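Local coordinates for protein citrate synthase (Mycobacterium tuberculosis, PDB 4TVM) that catalyses the condensation of oxaloacetate with acetyl-CoA and water to give citrate and CoA, an entry step of the Krebs cycle, at residues N260-P265 / M382-F387; N235-T240 / L389-G394; L188-S193 / V197-R202; T107-R112 / S163-L168; A24-D29 / I68-G73. One frame throughout, in Å; residues are numbered along the deposited sequence.

Interaction 1: residues N260-P265 / M382-F387; sequences NALWGP and MFTVLF. With OAA (oxaloacetate ion), chain B.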
# COMPACT_ATOMS: atom_id res chain seq x y z
N ASN A 260 -1.35 4.60 -3.63
CA ASN A 260 -2.68 4.18 -3.23
C ASN A 260 -3.05 4.81 -1.87
O ASN A 260 -4.19 5.26 -1.69
CB ASN A 260 -2.76 2.66 -3.11
CG ASN A 260 -2.57 1.94 -4.42
OD1 ASN A 260 -2.76 2.48 -5.49
ND2 ASN A 260 -2.19 0.68 -4.32
N ALA A 261 -2.13 4.82 -0.91
CA ALA A 261 -2.44 5.45 0.41
C ALA A 261 -2.78 6.91 0.23
O ALA A 261 -3.71 7.41 0.83
CB ALA A 261 -1.29 5.32 1.39
N LEU A 262 -2.04 7.56 -0.65
CA LEU A 262 -2.27 8.96 -0.96
C LEU A 262 -3.64 9.23 -1.55
O LEU A 262 -4.20 10.29 -1.36
CB LEU A 262 -1.19 9.46 -1.92
CG LEU A 262 -0.99 10.97 -1.94
CD1 LEU A 262 -0.28 11.42 -0.67
CD2 LEU A 262 -0.24 11.38 -3.20
N TRP A 263 -4.19 8.26 -2.26
CA TRP A 263 -5.50 8.44 -2.86
C TRP A 263 -6.70 8.37 -1.92
O TRP A 263 -7.57 7.53 -2.06
CB TRP A 263 -5.68 7.45 -3.98
CG TRP A 263 -6.77 7.86 -4.87
CD1 TRP A 263 -7.47 9.06 -4.86
CD2 TRP A 263 -7.29 7.09 -5.94
NE1 TRP A 263 -8.41 9.05 -5.87
CE2 TRP A 263 -8.32 7.85 -6.54
CE3 TRP A 263 -7.00 5.82 -6.44
CZ2 TRP A 263 -9.05 7.38 -7.61
CZ3 TRP A 263 -7.73 5.35 -7.50
CH2 TRP A 263 -8.75 6.12 -8.08
N GLY A 264 -6.78 9.28 -0.96
CA GLY A 264 -7.92 9.29 -0.05
C GLY A 264 -8.01 10.67 0.54
O GLY A 264 -6.98 11.33 0.65
N PRO A 265 -9.22 11.12 0.87
CA PRO A 265 -9.45 12.55 1.18
C PRO A 265 -8.76 13.13 2.42
O PRO A 265 -8.48 14.31 2.47
CB PRO A 265 -10.98 12.63 1.35
CG PRO A 265 -11.52 11.49 0.58
CD PRO A 265 -10.50 10.40 0.70
N MET A 382 -6.18 16.75 -10.70
CA MET A 382 -4.75 16.55 -10.82
C MET A 382 -4.11 16.78 -9.48
O MET A 382 -2.95 16.49 -9.34
CB MET A 382 -4.12 17.50 -11.85
CG MET A 382 -4.24 17.03 -13.30
SD MET A 382 -3.32 15.51 -13.63
CE MET A 382 -1.61 16.06 -13.71
N PHE A 383 -4.84 17.30 -8.50
CA PHE A 383 -4.19 17.75 -7.24
C PHE A 383 -3.47 16.66 -6.49
O PHE A 383 -2.36 16.88 -5.94
CB PHE A 383 -5.20 18.37 -6.29
CG PHE A 383 -5.70 19.73 -6.72
CD1 PHE A 383 -5.44 20.27 -7.98
CD2 PHE A 383 -6.46 20.48 -5.86
CE1 PHE A 383 -5.94 21.51 -8.36
CE2 PHE A 383 -6.95 21.73 -6.22
CZ PHE A 383 -6.69 22.24 -7.47
N THR A 384 -4.09 15.48 -6.42
CA THR A 384 -3.47 14.40 -5.69
C THR A 384 -2.26 13.87 -6.45
O THR A 384 -1.31 13.38 -5.82
CB THR A 384 -4.43 13.27 -5.43
OG1 THR A 384 -5.67 13.83 -5.05
CG2 THR A 384 -3.92 12.35 -4.29
N VAL A 385 -2.31 13.95 -7.79
CA VAL A 385 -1.21 13.53 -8.61
C VAL A 385 -0.01 14.49 -8.38
O VAL A 385 1.15 14.06 -8.29
CB VAL A 385 -1.57 13.55 -10.11
CG1 VAL A 385 -0.31 13.36 -10.95
CG2 VAL A 385 -2.63 12.51 -10.44
N LEU A 386 -0.31 15.78 -8.29
CA LEU A 386 0.70 16.81 -8.03
C LEU A 386 1.31 16.54 -6.70
O LEU A 386 2.52 16.66 -6.52
CB LEU A 386 0.09 18.22 -8.05
CG LEU A 386 -0.27 18.68 -9.47
CD1 LEU A 386 -1.32 19.78 -9.49
CD2 LEU A 386 0.98 19.16 -10.17
N PHE A 387 0.48 16.12 -5.78
CA PHE A 387 0.98 15.76 -4.46
C PHE A 387 2.02 14.66 -4.52
O PHE A 387 3.09 14.79 -3.92
CB PHE A 387 -0.16 15.34 -3.58
CG PHE A 387 0.22 15.20 -2.15
CD1 PHE A 387 1.20 14.29 -1.76
CD2 PHE A 387 -0.41 15.95 -1.17
CE1 PHE A 387 1.56 14.17 -0.44
CE2 PHE A 387 -0.04 15.83 0.15
CZ PHE A 387 0.94 14.95 0.52
O1 OAA B . 2.07 17.16 3.24
O2 OAA B . 0.11 18.10 2.82
O4 OAA B . 0.67 15.02 7.20
O5 OAA B . 2.02 13.75 6.03
O3 OAA B . 1.57 14.86 3.90
C1 OAA B . 0.86 17.37 3.51
C2 OAA B . 0.32 16.70 4.75
C3 OAA B . 1.04 15.38 4.86
C4 OAA B . 1.21 14.67 6.12
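Leu262, in the last turn of helix 251-262, meets Phe387 and Thr384 in the opening turns of helix 383-403. The apolar contact centres on Phe387: Leu262 CD1 lies over one face of its ring, 3.3 Å from Phe387 CE1. With its CG anti to the backbone N (chi1 -158°), Leu262 sends both methyls across the gap, and its CD2 reaches the main chain as well, 3.5 Å from Thr384 O. Thr384 answers with its methyl: CG2 sits 3.6 Å from Leu262 O, and the two side chains run antiparallel past one another. No hydrogen bond joins the segments. Within 260-265 the chain leaves the helix through an inverse gamma turn centred on Trp263, closed by Gly264 N to Leu262 O at 2.8 Å. Behind it, Ala261 O accepts a hydrogen bond from Ser247 OG of the second subunit. Toward the ligand, the Phe387 ring presents its edge to oxaloacetate, whose O3 lies near the ring plane, 3.4 Å from Phe387 CZ, while the ring of His229 meets it obliquely. Leu262 thus backs a wall of the oxaloacetate pocket of citrate synthase, about 6 Å from the side chain of Asp366, an active-site residue.

Interaction 2: residues N235-T240 / L389-G394; sequences NCSTST and LGRLPG. With OAA (oxaloacetate ion), chain B.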
# COMPACT_ATOMS: atom_id res chain seq x y z
N ASN A 235 4.37 9.21 7.93
CA ASN A 235 3.21 9.55 7.17
C ASN A 235 2.35 8.36 6.97
O ASN A 235 2.89 7.28 7.01
CB ASN A 235 3.67 9.84 5.77
CG ASN A 235 3.27 11.16 5.33
OD1 ASN A 235 2.18 11.58 5.68
ND2 ASN A 235 4.12 11.83 4.58
N CYS A 236 1.08 8.54 6.64
CA CYS A 236 0.28 7.45 6.16
C CYS A 236 0.91 6.87 4.90
O CYS A 236 1.20 5.69 4.84
CB CYS A 236 -1.13 7.92 5.84
SG CYS A 236 -2.21 6.63 5.11
N SER A 237 1.14 7.75 3.94
CA SER A 237 1.62 7.41 2.63
C SER A 237 2.98 6.80 2.69
O SER A 237 3.31 5.88 1.94
CB SER A 237 1.76 8.68 1.79
OG SER A 237 2.63 9.60 2.47
N THR A 238 3.82 7.33 3.55
CA THR A 238 5.20 6.88 3.54
C THR A 238 5.37 5.70 4.47
O THR A 238 6.26 4.89 4.26
CB THR A 238 6.16 8.02 3.94
OG1 THR A 238 6.38 8.85 2.80
CG2 THR A 238 7.52 7.49 4.44
N SER A 239 4.57 5.62 5.51
CA SER A 239 4.62 4.46 6.37
C SER A 239 4.12 3.31 5.55
O SER A 239 4.40 2.20 5.87
CB SER A 239 3.78 4.61 7.61
OG SER A 239 4.44 5.44 8.54
N THR A 240 3.35 3.59 4.50
CA THR A 240 2.86 2.56 3.59
C THR A 240 3.91 2.11 2.63
O THR A 240 4.00 0.94 2.32
CB THR A 240 1.70 3.07 2.76
OG1 THR A 240 0.64 3.45 3.64
CG2 THR A 240 1.22 1.99 1.83
N LEU A 389 3.91 13.58 -7.13
CA LEU A 389 5.11 14.05 -7.82
C LEU A 389 6.07 14.71 -6.86
O LEU A 389 7.28 14.52 -6.97
CB LEU A 389 4.75 15.09 -8.88
CG LEU A 389 4.06 14.53 -10.10
CD1 LEU A 389 3.95 15.62 -11.13
CD2 LEU A 389 4.75 13.26 -10.66
N GLY A 390 5.54 15.53 -5.95
CA GLY A 390 6.36 16.27 -4.99
C GLY A 390 6.87 15.37 -3.91
O GLY A 390 8.02 15.44 -3.52
N ARG A 391 6.01 14.50 -3.42
CA ARG A 391 6.39 13.58 -2.35
C ARG A 391 7.33 12.45 -2.78
O ARG A 391 7.99 11.82 -1.93
CB ARG A 391 5.13 12.98 -1.73
CG ARG A 391 5.41 12.03 -0.60
CD ARG A 391 6.29 12.64 0.46
NE ARG A 391 5.67 13.82 1.06
CZ ARG A 391 4.64 13.80 1.92
NH1 ARG A 391 4.07 12.66 2.30
NH2 ARG A 391 4.16 14.94 2.38
N LEU A 392 7.39 12.18 -4.08
CA LEU A 392 8.18 11.04 -4.57
C LEU A 392 9.58 10.94 -3.97
O LEU A 392 10.02 9.86 -3.59
CB LEU A 392 8.24 11.09 -6.08
CG LEU A 392 9.04 10.03 -6.82
CD1 LEU A 392 8.50 8.63 -6.59
CD2 LEU A 392 9.04 10.37 -8.31
N PRO A 393 10.32 12.05 -3.91
CA PRO A 393 11.67 11.98 -3.33
C PRO A 393 11.68 11.49 -1.87
O PRO A 393 12.61 10.80 -1.42
CB PRO A 393 12.17 13.42 -3.44
CG PRO A 393 10.94 14.25 -3.66
CD PRO A 393 10.10 13.37 -4.52
N GLY A 394 10.63 11.83 -1.14
CA GLY A 394 10.55 11.46 0.26
C GLY A 394 10.24 10.00 0.37
O GLY A 394 10.87 9.26 1.15
O1 OAA B . 2.07 17.16 3.24
O2 OAA B . 0.11 18.10 2.82
O4 OAA B . 0.67 15.02 7.20
O5 OAA B . 2.02 13.75 6.03
O3 OAA B . 1.57 14.86 3.90
C1 OAA B . 0.86 17.37 3.51
C2 OAA B . 0.32 16.70 4.75
C3 OAA B . 1.04 15.38 4.86
C4 OAA B . 1.21 14.67 6.12
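Asn235, just ahead of helix 236-246, brings its amide up to the guanidinium of Arg391 from the opposite direction, the two planes 29° apart. Both belong to the oxaloacetate pocket. Their nearest nitrogens, and the Asn235 oxygen beside the ligand, are modelled too close for their exact places to be trusted. Glu233 is an acidic neighbour to both: its OE1 takes a weak hydrogen bond from Asn235 ND2 and forms a long, weak ion pair with Arg391 NH1. Two residues on, Ser237 OG lies at the guanidinium edge, near its plane and 3.4 Å from Arg391 NH1. Thr238 adds a looser touch, OG1 being 4.5 Å from Arg391 CD. Arg391 starts straight, CG anti to the backbone N, then bends at chi2 and chi3, which turns the group toward the ligand. There NH2 donates a nearly straight hydrogen bond (165°) to oxaloacetate O3 at 3.0 Å, while NE donates to His229 O. Around this polar centre, Cys236 and Thr240 rest on Ala261 of helix 251-262, Leu389 and Leu392 on Leu171 of helix 159-182, and Pro393 on helix 85-94; Thr240 also packs against Leu243 of the second subunit.

Interaction 3: residues L188-S193 / V197-R202; sequences LYPDNS and VENFLR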
# COMPACT_ATOMS: atom_id res chain seq x y z
N LEU A 188 2.68 14.99 -25.74
CA LEU A 188 3.95 15.52 -26.28
C LEU A 188 5.11 14.67 -25.78
O LEU A 188 4.90 13.77 -24.97
CB LEU A 188 4.15 16.98 -25.85
CG LEU A 188 3.63 18.05 -26.83
CD1 LEU A 188 2.26 17.66 -27.35
CD2 LEU A 188 3.58 19.45 -26.21
N TYR A 189 6.33 14.97 -26.23
CA TYR A 189 7.54 14.35 -25.69
C TYR A 189 8.41 15.33 -24.91
O TYR A 189 8.25 16.50 -25.07
CB TYR A 189 8.35 13.75 -26.82
CG TYR A 189 7.73 12.51 -27.38
CD1 TYR A 189 7.96 11.26 -26.80
CD2 TYR A 189 6.91 12.58 -28.49
CE1 TYR A 189 7.39 10.11 -27.32
CE2 TYR A 189 6.35 11.45 -29.02
CZ TYR A 189 6.59 10.22 -28.43
OH TYR A 189 6.03 9.11 -28.99
N PRO A 190 9.31 14.83 -24.04
CA PRO A 190 10.35 15.66 -23.41
C PRO A 190 11.18 16.50 -24.38
O PRO A 190 11.55 16.03 -25.44
CB PRO A 190 11.26 14.62 -22.74
CG PRO A 190 10.33 13.52 -22.37
CD PRO A 190 9.19 13.52 -23.35
N ASP A 191 11.44 17.75 -23.99
CA ASP A 191 12.40 18.64 -24.66
C ASP A 191 13.68 18.64 -23.83
O ASP A 191 13.66 19.03 -22.67
CB ASP A 191 11.80 20.04 -24.69
CG ASP A 191 12.54 21.00 -25.61
OD1 ASP A 191 13.71 20.76 -25.97
OD2 ASP A 191 11.90 22.01 -25.98
N ASN A 192 14.79 18.18 -24.40
CA ASN A 192 16.08 18.17 -23.66
C ASN A 192 16.53 19.53 -23.19
O ASN A 192 17.42 19.63 -22.37
CB ASN A 192 17.22 17.56 -24.48
CG ASN A 192 17.42 16.08 -24.19
OD1 ASN A 192 17.19 15.61 -23.07
ND2 ASN A 192 17.85 15.35 -25.20
N SER A 193 15.91 20.57 -23.72
CA SER A 193 16.32 21.91 -23.44
C SER A 193 15.52 22.53 -22.30
O SER A 193 15.56 23.74 -22.11
CB SER A 193 16.18 22.75 -24.71
OG SER A 193 14.98 23.51 -24.72
N VAL A 197 10.89 20.32 -14.22
CA VAL A 197 9.65 20.96 -13.81
C VAL A 197 9.07 21.75 -14.97
O VAL A 197 7.85 21.75 -15.18
CB VAL A 197 9.86 21.91 -12.61
CG1 VAL A 197 8.60 22.72 -12.31
CG2 VAL A 197 10.28 21.13 -11.37
N GLU A 198 9.92 22.43 -15.72
CA GLU A 198 9.44 23.23 -16.84
C GLU A 198 8.97 22.29 -17.95
O GLU A 198 7.99 22.53 -18.63
CB GLU A 198 10.54 24.20 -17.34
CG GLU A 198 10.12 25.14 -18.46
CD GLU A 198 11.20 26.15 -18.84
OE1 GLU A 198 12.35 26.03 -18.32
OE2 GLU A 198 10.89 27.05 -19.66
N ASN A 199 9.69 21.20 -18.12
CA ASN A 199 9.33 20.24 -19.11
C ASN A 199 8.04 19.51 -18.70
O ASN A 199 7.24 19.10 -19.54
CB ASN A 199 10.45 19.24 -19.27
CG ASN A 199 10.11 18.18 -20.24
OD1 ASN A 199 9.93 18.47 -21.41
ND2 ASN A 199 9.98 16.94 -19.76
N PHE A 200 7.85 19.32 -17.39
CA PHE A 200 6.62 18.73 -16.92
C PHE A 200 5.44 19.60 -17.31
O PHE A 200 4.40 19.09 -17.72
CB PHE A 200 6.63 18.50 -15.40
CG PHE A 200 5.26 18.31 -14.82
CD1 PHE A 200 4.51 17.17 -15.12
CD2 PHE A 200 4.69 19.27 -14.00
CE1 PHE A 200 3.24 17.00 -14.61
CE2 PHE A 200 3.43 19.10 -13.48
CZ PHE A 200 2.69 17.97 -13.79
N LEU A 201 5.60 20.90 -17.19
CA LEU A 201 4.53 21.85 -17.51
C LEU A 201 4.17 21.87 -18.99
O LEU A 201 3.03 22.12 -19.35
CB LEU A 201 4.92 23.25 -17.04
CG LEU A 201 4.59 23.60 -15.58
CD1 LEU A 201 5.37 24.82 -15.12
CD2 LEU A 201 3.10 23.88 -15.45
N ARG A 202 5.15 21.66 -19.85
CA ARG A 202 4.88 21.55 -21.30
C ARG A 202 4.11 20.30 -21.63
O ARG A 202 3.24 20.30 -22.50
CB ARG A 202 6.20 21.49 -22.08
CG ARG A 202 6.05 21.78 -23.56
CD ARG A 202 7.36 21.59 -24.33
NE ARG A 202 7.15 21.22 -25.73
CZ ARG A 202 7.34 20.00 -26.24
NH1 ARG A 202 7.71 18.98 -25.47
NH2 ARG A 202 7.14 19.78 -27.54
O HOH W 1 6.65 16.73 -28.77
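Asn199 OD1 accepts the backbone N-H of Asp191 at 3.1 Å, in an almost straight bond (169°) whose donor stands above the amide plane, 42° out of it. With CG anti to the backbone N, Asn199 extends from helix 196-205 toward the loop and lays its amide against it, ND2 coming 4.0 Å from Pro190 CB. One turn later Arg202 grips the same loop. Its chain is extended from CG to NE, and NH1 comes within 2.6 Å of Tyr189 O, in a bent, weak hydrogen bond. Leu188 crosses this arginine at about a right angle and sets CD2 over the centre of one guanidinium face, 3.7 Å above the plane, which limits how the flat group can turn. A water adds a bridge, accepting from Tyr189 N at 3.1 Å and, weakly, from Arg202 NH2. Asp191 shapes the next part of the loop: its OD1 takes the backbone N of Ser193 at 3.2 Å in an Asx turn. Its OD2 lies 4.8 Å from Arg202 NE, perhaps near enough for a weak attraction, though the charged atoms do not touch. The helix is thus tied to the loop that precedes it. Tyr189 OH continues outward to Glu118 and Lys121, whereas Phe200 packs inward on Leu386 and Leu389 of helix 383-403 and on Pro172 and Ala176 of helix 159-182.

Interaction 4: residues T107-R112 / S163-L168; sequences TGRIQR and STIRLL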
# COMPACT_ATOMS: atom_id res chain seq x y z
N THR A 107 21.24 15.62 -12.21
CA THR A 107 20.31 16.33 -13.05
C THR A 107 20.40 15.82 -14.46
O THR A 107 19.39 15.69 -15.13
CB THR A 107 20.71 17.81 -13.05
OG1 THR A 107 20.85 18.21 -11.68
CG2 THR A 107 19.69 18.68 -13.76
N GLY A 108 21.62 15.57 -14.91
CA GLY A 108 21.84 14.98 -16.23
C GLY A 108 21.23 13.58 -16.33
O GLY A 108 20.56 13.28 -17.30
N ARG A 109 21.46 12.77 -15.31
CA ARG A 109 21.00 11.39 -15.25
C ARG A 109 19.47 11.31 -15.34
O ARG A 109 18.92 10.47 -16.05
CB ARG A 109 21.52 10.74 -13.96
CG ARG A 109 21.74 9.24 -14.03
CD ARG A 109 22.47 8.73 -12.78
NE ARG A 109 23.93 8.79 -12.94
CZ ARG A 109 24.79 9.42 -12.14
NH1 ARG A 109 24.39 10.09 -11.05
NH2 ARG A 109 26.09 9.38 -12.44
N ILE A 110 18.79 12.21 -14.65
CA ILE A 110 17.34 12.26 -14.70
C ILE A 110 16.88 12.76 -16.07
O ILE A 110 15.85 12.32 -16.57
CB ILE A 110 16.77 13.21 -13.62
CG1 ILE A 110 16.99 12.63 -12.23
CG2 ILE A 110 15.28 13.47 -13.82
CD1 ILE A 110 16.77 13.64 -11.13
N GLN A 111 17.62 13.68 -16.68
CA GLN A 111 17.13 14.33 -17.89
C GLN A 111 17.11 13.34 -19.04
O GLN A 111 16.33 13.46 -19.97
CB GLN A 111 17.96 15.57 -18.25
CG GLN A 111 17.17 16.71 -18.87
CD GLN A 111 16.01 17.18 -18.00
OE1 GLN A 111 14.86 17.23 -18.45
NE2 GLN A 111 16.30 17.52 -16.76
N ARG A 112 17.97 12.33 -18.96
CA ARG A 112 18.10 11.37 -20.04
C ARG A 112 17.21 10.12 -19.85
O ARG A 112 17.23 9.24 -20.68
CB ARG A 112 19.60 11.04 -20.32
CG ARG A 112 20.37 10.36 -19.19
CD ARG A 112 21.90 10.30 -19.42
NE ARG A 112 22.58 9.52 -18.36
CZ ARG A 112 22.52 8.19 -18.23
NH1 ARG A 112 21.84 7.45 -19.09
NH2 ARG A 112 23.16 7.57 -17.22
N SER A 163 16.56 2.60 -10.80
CA SER A 163 15.11 2.82 -10.68
C SER A 163 14.74 3.98 -9.76
O SER A 163 13.58 4.43 -9.77
CB SER A 163 14.34 1.54 -10.29
OG SER A 163 14.78 0.97 -9.06
N THR A 164 15.67 4.48 -8.95
CA THR A 164 15.45 5.78 -8.28
C THR A 164 15.40 6.84 -9.37
O THR A 164 14.49 7.67 -9.42
CB THR A 164 16.54 6.08 -7.27
OG1 THR A 164 16.28 5.32 -6.09
CG2 THR A 164 16.65 7.58 -6.93
N ILE A 165 16.35 6.77 -10.29
CA ILE A 165 16.41 7.69 -11.41
C ILE A 165 15.18 7.58 -12.28
O ILE A 165 14.49 8.56 -12.52
CB ILE A 165 17.69 7.47 -12.25
CG1 ILE A 165 18.95 7.63 -11.39
CG2 ILE A 165 17.77 8.47 -13.37
CD1 ILE A 165 18.94 8.90 -10.52
N ARG A 166 14.92 6.36 -12.75
CA ARG A 166 13.74 6.10 -13.58
C ARG A 166 12.44 6.65 -12.99
O ARG A 166 11.59 7.15 -13.72
CB ARG A 166 13.59 4.60 -13.77
CG ARG A 166 14.15 4.11 -15.08
CD ARG A 166 14.64 2.69 -14.99
NE ARG A 166 15.16 2.29 -16.28
CZ ARG A 166 15.58 1.07 -16.58
NH1 ARG A 166 15.54 0.10 -15.65
NH2 ARG A 166 16.05 0.81 -17.80
N LEU A 167 12.28 6.56 -11.68
CA LEU A 167 11.06 7.09 -11.04
C LEU A 167 11.05 8.60 -11.01
O LEU A 167 10.03 9.21 -11.30
CB LEU A 167 10.94 6.58 -9.60
CG LEU A 167 10.15 5.28 -9.44
CD1 LEU A 167 10.53 4.56 -8.16
CD2 LEU A 167 8.67 5.59 -9.43
N LEU A 168 12.16 9.20 -10.64
CA LEU A 168 12.20 10.66 -10.57
C LEU A 168 12.02 11.27 -11.95
O LEU A 168 11.42 12.34 -12.09
CB LEU A 168 13.53 11.13 -9.98
CG LEU A 168 13.63 10.98 -8.48
CD1 LEU A 168 15.09 11.15 -8.09
CD2 LEU A 168 12.75 12.01 -7.79
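Ile165 CG2 rests on the main chain of helix 100-111, 3.5 Å from Arg109 O and 4.0 Å from Ile110 CA. With CG1 beside the backbone N (chi1 -59°), CG2 is the branch that faces helix 100-111, while CG1 and CD1 pass along the neighbouring side chain. What they meet there is the aliphatic part of Arg109, whose CD is 3.9 Å from Ile165 CG1; the two side chains cross obliquely. Beyond CD the arginine bends at chi3 (-88°), carrying its guanidinium away from the isoleucine, toward the surface. On the inner flank Leu168, one turn after Ile165, takes Ile110 CD1 against its CB at 4.3 Å. No hydrogen bond spans the pair; methyls and methylenes meet each other and the helix backbone. The two short helical segments approach to 9.1 Å between axes and cross at -67°, with Ile110 and Ile165 nearest in the backbone. This is helix-on-helix packing in the largely alpha-helical citrate synthase fold, joining the end of helix 100-111 to the first half of the long helix 159-182. His113, just after the shorter helix, hydrogen-bonds Arg109 O through ND1 and also touches Ile165. Inward, Leu168 continues onto Cys89 and Ile93 of helix 85-94 and onto Leu392 of helix 383-403. Elsewhere on helix 159-182, Leu167 packs on Phe252 and Ile396, and Arg166 NH2 forms a salt bridge with Asp150 OD2.

Interaction 5: residues A24-D29 / I68-G73; sequences ATEGAD and ILRYRG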
# COMPACT_ATOMS: atom_id res chain seq x y z
N ALA A 24 16.95 10.37 20.92
CA ALA A 24 16.75 11.03 19.66
C ALA A 24 17.67 12.24 19.58
O ALA A 24 17.77 13.00 20.55
CB ALA A 24 15.32 11.48 19.59
N THR A 25 18.31 12.45 18.44
CA THR A 25 19.14 13.64 18.29
C THR A 25 18.34 14.92 18.30
O THR A 25 18.90 15.96 18.47
CB THR A 25 20.02 13.61 17.04
OG1 THR A 25 19.21 13.65 15.86
CG2 THR A 25 20.86 12.38 17.06
N GLU A 26 17.04 14.85 18.11
CA GLU A 26 16.17 15.96 18.42
C GLU A 26 14.79 15.41 18.54
O GLU A 26 14.46 14.44 17.88
CB GLU A 26 16.16 16.96 17.28
CG GLU A 26 16.96 18.22 17.54
CD GLU A 26 16.31 19.43 16.91
OE1 GLU A 26 15.66 20.19 17.67
OE2 GLU A 26 16.48 19.64 15.68
N GLY A 27 13.97 16.06 19.33
CA GLY A 27 12.58 15.67 19.45
C GLY A 27 12.44 14.61 20.51
O GLY A 27 13.36 14.36 21.29
N ALA A 28 11.27 13.96 20.51
CA ALA A 28 10.92 12.98 21.52
C ALA A 28 11.80 11.76 21.43
O ALA A 28 12.22 11.35 20.35
CB ALA A 28 9.46 12.57 21.38
N ASP A 29 12.07 11.20 22.59
CA ASP A 29 12.81 9.97 22.70
C ASP A 29 11.81 8.84 22.77
O ASP A 29 10.61 9.05 23.06
CB ASP A 29 13.70 9.99 23.94
CG ASP A 29 14.91 10.92 23.78
OD1 ASP A 29 15.85 10.56 23.04
OD2 ASP A 29 14.93 12.00 24.40
N ILE A 68 8.71 23.64 13.55
CA ILE A 68 9.87 23.44 12.70
C ILE A 68 9.59 22.37 11.65
O ILE A 68 8.91 21.38 11.94
CB ILE A 68 11.04 22.98 13.58
CG1 ILE A 68 11.48 24.13 14.51
CG2 ILE A 68 12.22 22.51 12.74
CD1 ILE A 68 11.78 23.67 15.92
N LEU A 69 10.10 22.59 10.43
CA LEU A 69 10.22 21.52 9.43
C LEU A 69 11.57 21.57 8.73
O LEU A 69 11.83 22.48 7.96
CB LEU A 69 9.14 21.66 8.37
CG LEU A 69 9.27 20.70 7.18
CD1 LEU A 69 9.18 19.26 7.64
CD2 LEU A 69 8.18 20.98 6.18
N ARG A 70 12.41 20.56 8.95
CA ARG A 70 13.69 20.52 8.24
C ARG A 70 13.94 19.27 7.39
O ARG A 70 13.61 18.16 7.80
CB ARG A 70 14.78 20.57 9.27
CG ARG A 70 14.97 21.95 9.88
CD ARG A 70 15.71 21.85 11.20
NE ARG A 70 15.45 23.01 12.03
CZ ARG A 70 15.55 23.02 13.35
NH1 ARG A 70 15.86 21.90 14.03
NH2 ARG A 70 15.30 24.16 14.00
N TYR A 71 14.54 19.43 6.22
CA TYR A 71 15.01 18.25 5.47
C TYR A 71 16.52 18.14 5.67
O TYR A 71 17.29 19.00 5.21
CB TYR A 71 14.71 18.34 3.98
CG TYR A 71 13.25 18.56 3.58
CD1 TYR A 71 12.20 18.04 4.31
CD2 TYR A 71 12.95 19.21 2.41
CE1 TYR A 71 10.86 18.21 3.89
CE2 TYR A 71 11.65 19.41 2.00
CZ TYR A 71 10.61 18.89 2.74
OH TYR A 71 9.35 19.13 2.28
N ARG A 72 16.93 17.08 6.37
CA ARG A 72 18.34 16.81 6.63
C ARG A 72 18.99 17.94 7.44
O ARG A 72 20.19 18.18 7.34
CB ARG A 72 19.09 16.54 5.33
CG ARG A 72 18.47 15.43 4.48
CD ARG A 72 18.69 14.08 5.13
NE ARG A 72 18.49 12.94 4.24
CZ ARG A 72 18.71 11.66 4.61
NH1 ARG A 72 19.15 11.37 5.84
NH2 ARG A 72 18.48 10.67 3.75
N GLY A 73 18.21 18.59 8.28
CA GLY A 73 18.71 19.64 9.16
C GLY A 73 18.40 21.03 8.65
O GLY A 73 18.50 22.00 9.41
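Glu26 and Arg70 meet in a salt bridge, OE2 of the glutamate standing 2.9 Å from NH1 of the arginine. The side chains cross at about a right angle, yet their flat ends are nearly coplanar, carboxylate and guanidinium planes 24° apart, and the acid arrives at the guanidinium edge. Just one oxygen of Glu26 takes part closely: OE1 is 4.0 Å from Arg70 NH1, so the pairing is one-legged and not the two-pronged kind. Glu26 bends at chi2 (-145°) on its way from the loop between strands 17-22 and 29-32. Arg70 has CG anti to the carbonyl carbon, beside the backbone N, and then runs extended from CG to NE, which carries the charged group back over Ile68, toward the loop of Glu26. Two residues earlier on the same strand face, Ile68 lays CG2 over the centre of the guanidinium, 3.3 Å above its plane, and covers that face. Strand alternation sends Leu69 and Tyr71 the other way, where both pack on Ile76 of helix 76-82. Backbone bonds between Arg70 and Tyr61 hold the strand in its small antiparallel sheet, and Glu26 also rests on Tyr61. Next to Glu26 in the chain, Thr25 OG1 hydrogen-bonds Gly419 O of the second subunit, so the loop is held from that direction too. Since both charged residues are partly exposed, solvent probably screens the attraction, which suggests a modest electrostatic tie between the N-terminal strands and this sheet, with Ile68 probably limiting how the guanidinium turns.

From the N terminus, interaction 5 closes first, tying the loop between the early strands to the small sheet of strand 68-71. Interaction 4 follows in series and joins helix 100-111 to helix 159-182. Interaction 3 then makes a short closure between the loop after that helix and helix 196-205. Interaction 2 opens the widest loop, from helix 236-246 to helix 383-403, and interaction 1 is nested inside it; none cross. These last two share helix 383-403 and oxaloacetate, and touch through Ala261 and Thr240. That helix also links outward: Leu389 meets Phe200 of interaction 3, and Leu392 meets Leu168 of interaction 4.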